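Local atomic coordinates of DHC, diheme cytochrome c (Rhodobacter sphaeroides, PDB entry 2FWT), a protein that carries two covalently bound c-type hemes and probably passes electrons to its partner, the sphaeroides heme protein SHP. Residues L83-S86 against W90-R93; A32-L37 against Q54-L59; A15-Y20 against P38-E43. All coordinates share one frame; numbering follows the deposited sequence.

Contact 1. Residues L83-S86 against W90-R93; sequences LRIS and WFKR. With HEC (heme c), chain C.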
loop_
_atom_site.group_PDB
_atom_site.type_symbol
_atom_site.label_atom_id
_atom_site.label_comp_id
_atom_site.label_asym_id
_atom_site.label_seq_id
_atom_site.Cartn_x
_atom_site.Cartn_y
_atom_site.Cartn_z
ATOM N N LEU A 83 -2.104 -7.486 5.905
ATOM C CA LEU A 83 -2.273 -7.205 4.502
ATOM C C LEU A 83 -2.482 -5.713 4.235
ATOM O O LEU A 83 -2.423 -5.304 3.072
ATOM C CB LEU A 83 -3.454 -7.973 3.931
ATOM C CG LEU A 83 -3.257 -9.358 3.294
ATOM C CD1 LEU A 83 -1.878 -9.928 3.401
ATOM C CD2 LEU A 83 -4.345 -10.319 3.781
ATOM N N ARG A 84 -2.743 -4.921 5.282
ATOM C CA ARG A 84 -3.116 -3.509 5.096
ATOM C C ARG A 84 -2.184 -2.618 5.895
ATOM O O ARG A 84 -1.949 -2.875 7.100
ATOM C CB ARG A 84 -4.570 -3.236 5.535
ATOM C CG ARG A 84 -5.579 -3.870 4.667
ATOM C CD ARG A 84 -6.966 -3.590 5.180
ATOM N NE ARG A 84 -8.086 -3.981 4.308
ATOM C CZ ARG A 84 -8.664 -3.234 3.369
ATOM N NH1 ARG A 84 -8.185 -2.061 3.019
ATOM N NH2 ARG A 84 -9.720 -3.715 2.723
ATOM N N ILE A 85 -1.705 -1.563 5.239
ATOM C CA ILE A 85 -1.024 -0.477 5.912
ATOM C C ILE A 85 -1.954 0.117 6.989
ATOM O O ILE A 85 -1.531 0.400 8.118
ATOM C CB ILE A 85 -0.607 0.615 4.915
ATOM C CG1 ILE A 85 0.408 0.061 3.884
ATOM C CG2 ILE A 85 0.010 1.806 5.651
ATOM C CD1 ILE A 85 0.436 0.860 2.590
ATOM N N SER A 86 -3.225 0.260 6.629
ATOM C CA SER A 86 -4.246 0.851 7.491
ATOM C C SER A 86 -4.594 0.012 8.723
ATOM O O SER A 86 -5.350 0.471 9.574
ATOM C CB SER A 86 -5.499 1.157 6.665
ATOM O OG SER A 86 -6.133 -0.021 6.210
ATOM N N TRP A 90 1.042 1.312 14.341
ATOM C CA TRP A 90 1.263 2.757 14.351
ATOM C C TRP A 90 0.118 3.494 13.669
ATOM O O TRP A 90 -0.262 4.598 14.078
ATOM C CB TRP A 90 2.615 3.146 13.734
ATOM C CG TRP A 90 2.766 2.957 12.237
ATOM C CD1 TRP A 90 3.441 1.977 11.613
ATOM C CD2 TRP A 90 2.242 3.808 11.215
ATOM N NE1 TRP A 90 3.372 2.155 10.223
ATOM C CE2 TRP A 90 2.649 3.277 9.965
ATOM C CE3 TRP A 90 1.506 4.995 11.231
ATOM C CZ2 TRP A 90 2.286 3.856 8.749
ATOM C CZ3 TRP A 90 1.153 5.568 10.020
ATOM C CH2 TRP A 90 1.555 4.999 8.800
ATOM N N PHE A 91 -0.428 2.883 12.623
ATOM C CA PHE A 91 -1.443 3.552 11.816
ATOM C C PHE A 91 -2.711 3.718 12.632
ATOM O O PHE A 91 -3.315 4.788 12.670
ATOM C CB PHE A 91 -1.744 2.715 10.570
ATOM C CG PHE A 91 -2.615 3.419 9.583
ATOM C CD1 PHE A 91 -2.075 3.975 8.443
ATOM C CD2 PHE A 91 -3.983 3.520 9.787
ATOM C CE1 PHE A 91 -2.898 4.616 7.518
ATOM C CE2 PHE A 91 -4.817 4.158 8.854
ATOM C CZ PHE A 91 -4.287 4.702 7.738
ATOM N N LYS A 92 -3.123 2.638 13.284
ATOM C CA LYS A 92 -4.311 2.662 14.124
ATOM C C LYS A 92 -4.156 3.679 15.268
ATOM O O LYS A 92 -5.076 4.463 15.550
ATOM C CB LYS A 92 -4.563 1.262 14.696
ATOM C CG LYS A 92 -5.061 0.229 13.637
ATOM C CD LYS A 92 -6.528 0.430 13.310
ATOM C CE LYS A 92 -7.019 -0.587 12.298
ATOM N NZ LYS A 92 -8.464 -0.449 11.980
ATOM N N ARG A 93 -2.996 3.655 15.898
ATOM C CA ARG A 93 -2.722 4.490 17.062
ATOM C C ARG A 93 -2.741 5.972 16.678
ATOM O O ARG A 93 -3.378 6.786 17.338
ATOM C CB ARG A 93 -1.368 4.060 17.675
ATOM C CG ARG A 93 -0.839 4.899 18.770
ATOM C CD ARG A 93 0.378 4.222 19.438
ATOM N NE ARG A 93 1.646 4.350 18.687
ATOM C CZ ARG A 93 2.313 3.360 18.066
ATOM N NH1 ARG A 93 1.857 2.110 18.026
ATOM N NH2 ARG A 93 3.462 3.626 17.452
HETATM FE FE HEC C . -4.629 -2.799 -4.227
HETATM C CHA HEC C . -5.998 -2.210 -1.191
HETATM C CHB HEC C . -1.512 -2.974 -2.795
HETATM C CHC HEC C . -3.235 -3.268 -7.281
HETATM C CHD HEC C . -7.724 -2.787 -5.655
HETATM N NA HEC C . -3.883 -2.599 -2.369
HETATM C C1A HEC C . -4.636 -2.361 -1.233
HETATM C C2A HEC C . -3.786 -2.299 -0.081
HETATM C C3A HEC C . -2.528 -2.499 -0.526
HETATM C C4A HEC C . -2.573 -2.686 -1.967
HETATM C CMA HEC C . -1.256 -2.516 0.301
HETATM C CAA HEC C . -4.262 -2.035 1.353
HETATM C CBA HEC C . -4.493 -0.552 1.635
HETATM C CGA HEC C . -4.696 -0.345 3.123
HETATM O O1A HEC C . -3.683 -0.263 3.848
HETATM O O2A HEC C . -5.864 -0.254 3.584
HETATM N NB HEC C . -2.735 -3.066 -4.911
HETATM C C1B HEC C . -1.594 -3.187 -4.152
HETATM C C2B HEC C . -0.491 -3.540 -5.016
HETATM C C3B HEC C . -0.986 -3.636 -6.268
HETATM C C4B HEC C . -2.389 -3.273 -6.222
HETATM C CMB HEC C . 0.925 -3.830 -4.473
HETATM C CAB HEC C . -0.263 -4.030 -7.575
HETATM C CBB HEC C . 0.147 -5.344 -7.622
HETATM N NC HEC C . -5.356 -2.974 -6.104
HETATM C C1C HEC C . -4.598 -3.153 -7.242
HETATM C C2C HEC C . -5.465 -3.148 -8.391
HETATM C C3C HEC C . -6.721 -3.031 -7.953
HETATM C C4C HEC C . -6.662 -2.907 -6.506
HETATM C CMC HEC C . -4.982 -3.308 -9.841
HETATM C CAC HEC C . -8.020 -3.025 -8.806
HETATM C CBC HEC C . -8.257 -4.057 -9.674
HETATM N ND HEC C . -6.490 -2.567 -3.545
HETATM C C1D HEC C . -7.657 -2.633 -4.308
HETATM C C2D HEC C . -8.813 -2.481 -3.451
HETATM C C3D HEC C . -8.297 -2.300 -2.059
HETATM C C4D HEC C . -6.848 -2.362 -2.212
HETATM C CMD HEC C . -10.259 -2.541 -3.844
HETATM C CAD HEC C . -9.155 -2.105 -0.815
HETATM C CBD HEC C . -9.395 -0.602 -0.617
HETATM C CGD HEC C . -10.309 -0.328 0.553
HETATM O O1D HEC C . -10.492 -1.249 1.386
HETATM O O2D HEC C . -10.835 0.827 0.638
HETATM O O HOH W 1 -7.558 2.062 10.088
#
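F91 lays one face of its ring over the backbone of S86, a CH-pi contact in which S86 CA sits 3.5 Å from the ring centroid and only 11° off the normal. This is the junction between the two heme sites of the diheme cytochrome c: R84 and S86 grip the propionates of one heme, while helix 89-98 brings W90 and F91 against the other. The F91 ring swings back from the helix over the short 3-10 turn at I85 and S86, and its other neighbours include H95, an axial ligand of the second heme's iron, with which it stacks. I85 CG2 adds apolar contact, 4.1 Å from F91 CD1.

On the heme side, S86 holds one propionate through both of its oxygens: its backbone N donates to O1A at 164°, and OG, turned between its own N and carbonyl carbon (chi1 67°), lies 2.7 Å from O2A. The extended R84 chain spans the two propionates. Its NH1 donates to both O2A and O1D, and NH2 joins it on O1D. K92 forms a salt bridge with E87, while a water donates to S86 O at 2.8 Å and receives a weak bond from K92 NZ.

Contact 2. Residues A32-L37 against Q54-L59; sequences ALMADL and QIESYL. With HEC (heme c), chain C.
The helix-helix packing that closes over one side of the first heme of this diheme cytochrome c brings helix 27-34, through M34, against helix 49-61. The M34 chain is folded back at chi2 and chi3 (-60° and -66°), which sets the sulfur and terminal methyl among I55, L59 and the heme rim. M34 CE presses on I55 CG2 at 3.5 Å, tighter than ordinary carbon-carbon contact, and the two side chains meet at about a right angle. L59 also crosses M34 nearly perpendicularly, with its CD1 4.1 Å from M34 SD.

E56 flanks the other part of the methionine. Its chain, extended beyond CG, runs past M34 in the opposite direction, so that aliphatic carbons lie alongside M34 CB and CG. The carboxylate lies at the margin of this patch, OE1 3.8 Å from M34 CB: OE1 forms a salt bridge with R52 of the same helix, and OE2 is hydrogen-bonded to T31 OG1, tying the two helices together a turn away from M34. I55 also packs on L8 and T9 of helix 7-12. Toward the heme, L33 CD1 lies 3.6 Å from heme methyl CMA, and M34 SD approaches vinyl-derived carbon CBB at 3.7 Å.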
loop_
_atom_site.group_PDB
_atom_site.type_symbol
_atom_site.label_atom_id
_atom_site.label_comp_id
_atom_site.label_asym_id
_atom_site.label_seq_id
_atom_site.Cartn_x
_atom_site.Cartn_y
_atom_site.Cartn_z
ATOM N N ALA A 32 2.649 -11.893 0.657
ATOM C CA ALA A 32 1.305 -12.402 0.839
ATOM C C ALA A 32 0.322 -11.757 -0.124
ATOM O O ALA A 32 -0.543 -12.436 -0.711
ATOM C CB ALA A 32 0.873 -12.185 2.265
ATOM N N LEU A 33 0.397 -10.439 -0.237
ATOM C CA LEU A 33 -0.472 -9.713 -1.141
ATOM C C LEU A 33 -0.213 -10.127 -2.601
ATOM O O LEU A 33 -1.152 -10.399 -3.376
ATOM C CB LEU A 33 -0.283 -8.205 -0.995
ATOM C CG LEU A 33 -0.998 -7.450 0.115
ATOM C CD1 LEU A 33 -0.495 -6.018 0.172
ATOM C CD2 LEU A 33 -2.517 -7.460 -0.097
ATOM N N MET A 34 1.055 -10.202 -2.980
ATOM C CA MET A 34 1.377 -10.519 -4.380
ATOM C C MET A 34 1.010 -11.980 -4.769
ATOM O O MET A 34 0.875 -12.324 -5.958
ATOM C CB MET A 34 2.843 -10.215 -4.663
ATOM C CG MET A 34 3.195 -8.740 -4.510
ATOM S SD MET A 34 2.274 -7.625 -5.593
ATOM C CE MET A 34 2.870 -8.104 -7.212
ATOM N N ALA A 35 0.838 -12.816 -3.755
ATOM C CA ALA A 35 0.476 -14.198 -3.951
ATOM C C ALA A 35 -1.009 -14.430 -4.198
ATOM O O ALA A 35 -1.401 -15.550 -4.571
ATOM C CB ALA A 35 0.913 -15.004 -2.773
ATOM N N ASP A 36 -1.859 -13.435 -3.970
ATOM C CA ASP A 36 -3.301 -13.687 -4.108
ATOM C C ASP A 36 -3.952 -12.487 -4.743
ATOM O O ASP A 36 -5.039 -12.068 -4.326
ATOM C CB ASP A 36 -3.907 -14.005 -2.716
ATOM C CG ASP A 36 -5.274 -14.691 -2.779
ATOM O OD1 ASP A 36 -5.662 -15.269 -3.829
ATOM O OD2 ASP A 36 -5.964 -14.649 -1.725
ATOM N N LEU A 37 -3.338 -11.973 -5.800
ATOM C CA LEU A 37 -3.907 -10.837 -6.499
ATOM C C LEU A 37 -5.298 -11.103 -7.118
ATOM O O LEU A 37 -6.058 -10.174 -7.292
ATOM C CB LEU A 37 -2.952 -10.304 -7.551
ATOM C CG LEU A 37 -1.695 -9.657 -6.970
ATOM C CD1 LEU A 37 -0.732 -9.300 -8.097
ATOM C CD2 LEU A 37 -2.095 -8.414 -6.125
ATOM N N GLN A 54 8.513 -9.547 -10.660
ATOM C CA GLN A 54 9.286 -8.304 -10.697
ATOM C C GLN A 54 8.809 -7.263 -9.681
ATOM O O GLN A 54 9.641 -6.591 -9.050
ATOM C CB GLN A 54 9.295 -7.639 -12.087
ATOM C CG GLN A 54 10.209 -8.319 -13.112
ATOM C CD GLN A 54 11.729 -7.971 -13.089
ATOM O OE1 GLN A 54 12.442 -8.450 -13.977
ATOM N NE2 GLN A 54 12.219 -7.157 -12.127
ATOM N N ILE A 55 7.492 -7.100 -9.569
ATOM C CA ILE A 55 6.932 -6.116 -8.637
ATOM C C ILE A 55 7.236 -6.609 -7.229
ATOM O O ILE A 55 7.702 -5.850 -6.377
ATOM C CB ILE A 55 5.439 -5.925 -8.871
ATOM C CG1 ILE A 55 5.235 -5.236 -10.235
ATOM C CG2 ILE A 55 4.737 -5.214 -7.733
ATOM C CD1 ILE A 55 3.811 -5.320 -10.707
ATOM N N GLU A 56 6.987 -7.886 -7.001
ATOM C CA GLU A 56 7.231 -8.454 -5.685
ATOM C C GLU A 56 8.685 -8.286 -5.256
ATOM O O GLU A 56 8.998 -7.946 -4.119
ATOM C CB GLU A 56 6.810 -9.917 -5.636
ATOM C CG GLU A 56 6.931 -10.488 -4.241
ATOM C CD GLU A 56 6.510 -11.936 -4.116
ATOM O OE1 GLU A 56 5.836 -12.446 -5.039
ATOM O OE2 GLU A 56 6.869 -12.549 -3.085
ATOM N N SER A 57 9.602 -8.543 -6.159
ATOM C CA SER A 57 11.017 -8.395 -5.827
ATOM C C SER A 57 11.347 -6.956 -5.385
ATOM O O SER A 57 12.069 -6.750 -4.406
ATOM C CB SER A 57 11.899 -8.844 -7.007
ATOM O OG SER A 57 13.263 -8.456 -6.763
ATOM N N TYR A 58 10.794 -5.961 -6.082
ATOM C CA TYR A 58 11.010 -4.570 -5.739
ATOM C C TYR A 58 10.419 -4.263 -4.360
ATOM O O TYR A 58 11.083 -3.634 -3.522
ATOM C CB TYR A 58 10.413 -3.637 -6.821
ATOM C CG TYR A 58 10.262 -2.211 -6.352
ATOM C CD1 TYR A 58 11.330 -1.343 -6.379
ATOM C CD2 TYR A 58 9.042 -1.728 -5.867
ATOM C CE1 TYR A 58 11.214 -0.054 -5.893
ATOM C CE2 TYR A 58 8.917 -0.416 -5.406
ATOM C CZ TYR A 58 10.001 0.407 -5.436
ATOM O OH TYR A 58 9.908 1.696 -4.988
ATOM N N LEU A 59 9.187 -4.708 -4.124
ATOM C CA LEU A 59 8.499 -4.412 -2.871
ATOM C C LEU A 59 9.244 -5.033 -1.703
ATOM O O LEU A 59 9.524 -4.379 -0.695
ATOM C CB LEU A 59 7.049 -4.848 -2.935
ATOM C CG LEU A 59 6.148 -4.094 -3.915
ATOM C CD1 LEU A 59 4.821 -4.842 -4.104
ATOM C CD2 LEU A 59 5.906 -2.691 -3.454
HETATM FE FE HEC C . -4.629 -2.799 -4.227
HETATM C CHA HEC C . -5.998 -2.210 -1.191
HETATM C CHB HEC C . -1.512 -2.974 -2.795
HETATM C CHC HEC C . -3.235 -3.268 -7.281
HETATM C CHD HEC C . -7.724 -2.787 -5.655
HETATM N NA HEC C . -3.883 -2.599 -2.369
HETATM C C1A HEC C . -4.636 -2.361 -1.233
HETATM C C2A HEC C . -3.786 -2.299 -0.081
HETATM C C3A HEC C . -2.528 -2.499 -0.526
HETATM C C4A HEC C . -2.573 -2.686 -1.967
HETATM C CMA HEC C . -1.256 -2.516 0.301
HETATM C CAA HEC C . -4.262 -2.035 1.353
HETATM C CBA HEC C . -4.493 -0.552 1.635
HETATM C CGA HEC C . -4.696 -0.345 3.123
HETATM O O1A HEC C . -3.683 -0.263 3.848
HETATM O O2A HEC C . -5.864 -0.254 3.584
HETATM N NB HEC C . -2.735 -3.066 -4.911
HETATM C C1B HEC C . -1.594 -3.187 -4.152
HETATM C C2B HEC C . -0.491 -3.540 -5.016
HETATM C C3B HEC C . -0.986 -3.636 -6.268
HETATM C C4B HEC C . -2.389 -3.273 -6.222
HETATM C CMB HEC C . 0.925 -3.830 -4.473
HETATM C CAB HEC C . -0.263 -4.030 -7.575
HETATM C CBB HEC C . 0.147 -5.344 -7.622
HETATM N NC HEC C . -5.356 -2.974 -6.104
HETATM C C1C HEC C . -4.598 -3.153 -7.242
HETATM C C2C HEC C . -5.465 -3.148 -8.391
HETATM C C3C HEC C . -6.721 -3.031 -7.953
HETATM C C4C HEC C . -6.662 -2.907 -6.506
HETATM C CMC HEC C . -4.982 -3.308 -9.841
HETATM C CAC HEC C . -8.020 -3.025 -8.806
HETATM C CBC HEC C . -8.257 -4.057 -9.674
HETATM N ND HEC C . -6.490 -2.567 -3.545
HETATM C C1D HEC C . -7.657 -2.633 -4.308
HETATM C C2D HEC C . -8.813 -2.481 -3.451
HETATM C C3D HEC C . -8.297 -2.300 -2.059
HETATM C C4D HEC C . -6.848 -2.362 -2.212
HETATM C CMD HEC C . -10.259 -2.541 -3.844
HETATM C CAD HEC C . -9.155 -2.105 -0.815
HETATM C CBD HEC C . -9.395 -0.602 -0.617
HETATM C CGD HEC C . -10.309 -0.328 0.553
HETATM O O1D HEC C . -10.492 -1.249 1.386
HETATM O O2D HEC C . -10.835 0.827 0.638
#

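Contact 3. Residues A15-Y20 against P38-E43; sequences ACHMAY and PNHFGE. With HEC (heme c), chain C.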
loop_
_atom_site.group_PDB
_atom_site.type_symbol
_atom_site.label_atom_id
_atom_site.label_comp_id
_atom_site.label_asym_id
_atom_site.label_seq_id
_atom_site.Cartn_x
_atom_site.Cartn_y
_atom_site.Cartn_z
ATOM N N ALA A 15 -3.433 1.568 -10.528
ATOM C CA ALA A 15 -4.576 1.346 -11.388
ATOM C C ALA A 15 -5.898 1.570 -10.683
ATOM O O ALA A 15 -6.867 1.978 -11.324
ATOM N N CYS A 16 -5.944 1.292 -9.371
ATOM C CA CYS A 16 -7.170 1.416 -8.598
ATOM C C CYS A 16 -7.082 2.243 -7.310
ATOM O O CYS A 16 -8.077 2.386 -6.604
ATOM C CB CYS A 16 -7.642 0.045 -8.208
ATOM S SG CYS A 16 -7.939 -1.109 -9.577
ATOM N N HIS A 17 -5.895 2.734 -7.000
ATOM C CA HIS A 17 -5.573 3.495 -5.814
ATOM C C HIS A 17 -4.157 4.000 -6.015
ATOM O O HIS A 17 -3.529 3.709 -7.055
ATOM C CB HIS A 17 -5.697 2.629 -4.537
ATOM C CG HIS A 17 -4.989 1.294 -4.586
ATOM N ND1 HIS A 17 -3.610 1.158 -4.553
ATOM C CD2 HIS A 17 -5.489 0.030 -4.501
ATOM C CE1 HIS A 17 -3.305 -0.137 -4.499
ATOM N NE2 HIS A 17 -4.428 -0.850 -4.469
ATOM N N MET A 18 -3.652 4.777 -5.072
ATOM C CA MET A 18 -2.280 5.241 -5.154
ATOM C C MET A 18 -1.299 4.065 -5.088
ATOM O O MET A 18 -1.583 3.030 -4.508
ATOM C CB MET A 18 -1.950 6.248 -4.059
ATOM C CG MET A 18 -1.733 5.684 -2.673
ATOM S SD MET A 18 -1.124 6.967 -1.576
ATOM C CE MET A 18 0.601 7.037 -1.953
ATOM N N ALA A 19 -0.112 4.270 -5.644
ATOM C CA ALA A 19 0.924 3.249 -5.533
ATOM C C ALA A 19 1.525 3.375 -4.156
ATOM O O ALA A 19 2.270 4.322 -3.854
ATOM C CB ALA A 19 1.978 3.427 -6.599
ATOM N N TYR A 20 1.191 2.443 -3.291
ATOM C CA TYR A 20 1.684 2.479 -1.909
ATOM C C TYR A 20 3.180 2.207 -1.848
ATOM O O TYR A 20 3.660 1.239 -2.440
ATOM C CB TYR A 20 0.967 1.451 -1.049
ATOM C CG TYR A 20 -0.529 1.681 -0.929
ATOM C CD1 TYR A 20 -1.447 0.783 -1.471
ATOM C CD2 TYR A 20 -1.017 2.800 -0.327
ATOM C CE1 TYR A 20 -2.817 0.999 -1.360
ATOM C CE2 TYR A 20 -2.398 3.037 -0.216
ATOM C CZ TYR A 20 -3.282 2.144 -0.729
ATOM O OH TYR A 20 -4.630 2.381 -0.625
ATOM N N PRO A 38 -5.609 -12.359 -7.492
ATOM C CA PRO A 38 -6.992 -12.609 -7.961
ATOM C C PRO A 38 -8.083 -12.344 -6.934
ATOM O O PRO A 38 -9.264 -12.143 -7.304
ATOM C CB PRO A 38 -6.971 -14.105 -8.330
ATOM C CG PRO A 38 -5.549 -14.353 -8.734
ATOM C CD PRO A 38 -4.787 -13.564 -7.634
ATOM N N ASN A 39 -7.702 -12.353 -5.668
ATOM C CA ASN A 39 -8.609 -12.122 -4.549
ATOM C C ASN A 39 -8.049 -11.004 -3.679
ATOM O O ASN A 39 -7.803 -11.178 -2.502
ATOM C CB ASN A 39 -8.750 -13.396 -3.737
ATOM C CG ASN A 39 -9.189 -14.567 -4.580
ATOM O OD1 ASN A 39 -10.306 -14.577 -5.074
ATOM N ND2 ASN A 39 -8.317 -15.544 -4.763
ATOM N N HIS A 40 -7.883 -9.849 -4.291
ATOM C CA HIS A 40 -7.227 -8.684 -3.700
ATOM C C HIS A 40 -8.347 -7.795 -3.214
ATOM O O HIS A 40 -8.915 -7.029 -3.977
ATOM C CB HIS A 40 -6.411 -7.958 -4.797
ATOM C CG HIS A 40 -5.634 -6.754 -4.345
ATOM N ND1 HIS A 40 -4.466 -6.847 -3.622
ATOM C CD2 HIS A 40 -5.803 -5.432 -4.615
ATOM C CE1 HIS A 40 -3.985 -5.622 -3.422
ATOM N NE2 HIS A 40 -4.768 -4.739 -4.026
ATOM N N PHE A 41 -8.679 -7.922 -1.944
ATOM C CA PHE A 41 -9.679 -7.075 -1.326
ATOM C C PHE A 41 -10.970 -6.983 -2.100
ATOM O O PHE A 41 -11.550 -5.899 -2.224
ATOM C CB PHE A 41 -9.131 -5.687 -1.056
ATOM C CG PHE A 41 -7.879 -5.697 -0.278
ATOM C CD1 PHE A 41 -6.668 -5.427 -0.886
ATOM C CD2 PHE A 41 -7.893 -6.011 1.071
ATOM C CE1 PHE A 41 -5.500 -5.449 -0.162
ATOM C CE2 PHE A 41 -6.718 -6.055 1.804
ATOM C CZ PHE A 41 -5.510 -5.769 1.183
ATOM N N GLY A 42 -11.415 -8.135 -2.604
ATOM C CA GLY A 42 -12.667 -8.225 -3.362
ATOM C C GLY A 42 -12.547 -8.019 -4.857
ATOM O O GLY A 42 -13.542 -8.204 -5.572
ATOM N N GLU A 43 -11.362 -7.618 -5.346
ATOM C CA GLU A 43 -11.159 -7.311 -6.761
ATOM C C GLU A 43 -10.085 -8.211 -7.354
ATOM O O GLU A 43 -9.241 -8.728 -6.649
ATOM C CB GLU A 43 -10.778 -5.839 -6.966
ATOM C CG GLU A 43 -11.763 -4.900 -6.248
ATOM C CD GLU A 43 -11.931 -3.518 -6.874
ATOM O OE1 GLU A 43 -11.088 -3.064 -7.688
ATOM O OE2 GLU A 43 -12.933 -2.853 -6.525
HETATM FE FE HEC C . -4.629 -2.799 -4.227
HETATM C CHA HEC C . -5.998 -2.210 -1.191
HETATM C CHB HEC C . -1.512 -2.974 -2.795
HETATM C CHC HEC C . -3.235 -3.268 -7.281
HETATM C CHD HEC C . -7.724 -2.787 -5.655
HETATM N NA HEC C . -3.883 -2.599 -2.369
HETATM C C1A HEC C . -4.636 -2.361 -1.233
HETATM C C2A HEC C . -3.786 -2.299 -0.081
HETATM C C3A HEC C . -2.528 -2.499 -0.526
HETATM C C4A HEC C . -2.573 -2.686 -1.967
HETATM C CMA HEC C . -1.256 -2.516 0.301
HETATM C CAA HEC C . -4.262 -2.035 1.353
HETATM C CBA HEC C . -4.493 -0.552 1.635
HETATM C CGA HEC C . -4.696 -0.345 3.123
HETATM O O1A HEC C . -3.683 -0.263 3.848
HETATM O O2A HEC C . -5.864 -0.254 3.584
HETATM N NB HEC C . -2.735 -3.066 -4.911
HETATM C C1B HEC C . -1.594 -3.187 -4.152
HETATM C C2B HEC C . -0.491 -3.540 -5.016
HETATM C C3B HEC C . -0.986 -3.636 -6.268
HETATM C C4B HEC C . -2.389 -3.273 -6.222
HETATM C CMB HEC C . 0.925 -3.830 -4.473
HETATM C CAB HEC C . -0.263 -4.030 -7.575
HETATM C CBB HEC C . 0.147 -5.344 -7.622
HETATM N NC HEC C . -5.356 -2.974 -6.104
HETATM C C1C HEC C . -4.598 -3.153 -7.242
HETATM C C2C HEC C . -5.465 -3.148 -8.391
HETATM C C3C HEC C . -6.721 -3.031 -7.953
HETATM C C4C HEC C . -6.662 -2.907 -6.506
HETATM C CMC HEC C . -4.982 -3.308 -9.841
HETATM C CAC HEC C . -8.020 -3.025 -8.806
HETATM C CBC HEC C . -8.257 -4.057 -9.674
HETATM N ND HEC C . -6.490 -2.567 -3.545
HETATM C C1D HEC C . -7.657 -2.633 -4.308
HETATM C C2D HEC C . -8.813 -2.481 -3.451
HETATM C C3D HEC C . -8.297 -2.300 -2.059
HETATM C C4D HEC C . -6.848 -2.362 -2.212
HETATM C CMD HEC C . -10.259 -2.541 -3.844
HETATM C CAD HEC C . -9.155 -2.105 -0.815
HETATM C CBD HEC C . -9.395 -0.602 -0.617
HETATM C CGD HEC C . -10.309 -0.328 0.553
HETATM O O1D HEC C . -10.492 -1.249 1.386
HETATM O O2D HEC C . -10.835 0.827 0.638
#
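H17 and H40 bind the iron of one heme from its two faces, each through NE2 at 2.0 Å, giving the bis-histidine, six-coordinate arrangement of this c-type site. The two NE2 atoms lie 3.9 Å apart across the metal, each near the ring plane of the other histidine. C16 anchors the same heme covalently, SG to CAC at 2.1 Å; with C13 and H17 it makes up the CXXCH heme-binding motif. E43 OE1 comes within 3.3 Å of CAC from the other segment, the carboxylate lying beside the thioether.

In the next shell, H17 ND1 donates to M18 O at 2.8 Å, with the acceptor 3° from the imidazole plane and the N-H...O angle 170°. This bond fixes the ring's rotation and would be expected to give the imidazole some anionic character. Y20 CE1 sits over one face of H17, near its rim, while F41 CD1 lies over the centre of the H40 ring. A type I' turn from H40 to E43, closed by backbone bonds in both directions, carries H40, whose CG extends opposite its N (chi1 -178°) toward the iron.

The H17 segment follows helix 7-12, whereas the H40 loop joins helices 27-34 and 49-61.

Overall arrangement
From the N terminus, helix 7-12 leads into residues 15-20, the first half of contact 3. The chain then passes through helix 27-34, where contact 2 opens, and reaches 38-43, closing contact 3 across the heme before contact 2 closes on helix 49-61. Contacts 2 and 3 therefore cross along the sequence, and L33 joins them in space by packing on F41 and H40. Contact 1 follows in series as a short local closure between the 83-86 loop and helix 89-98. It meets both others: L83 packs on A32 and L33, R84 on F41, and I85 on Y20. All three touch the first heme, and contact 1 extends to the second.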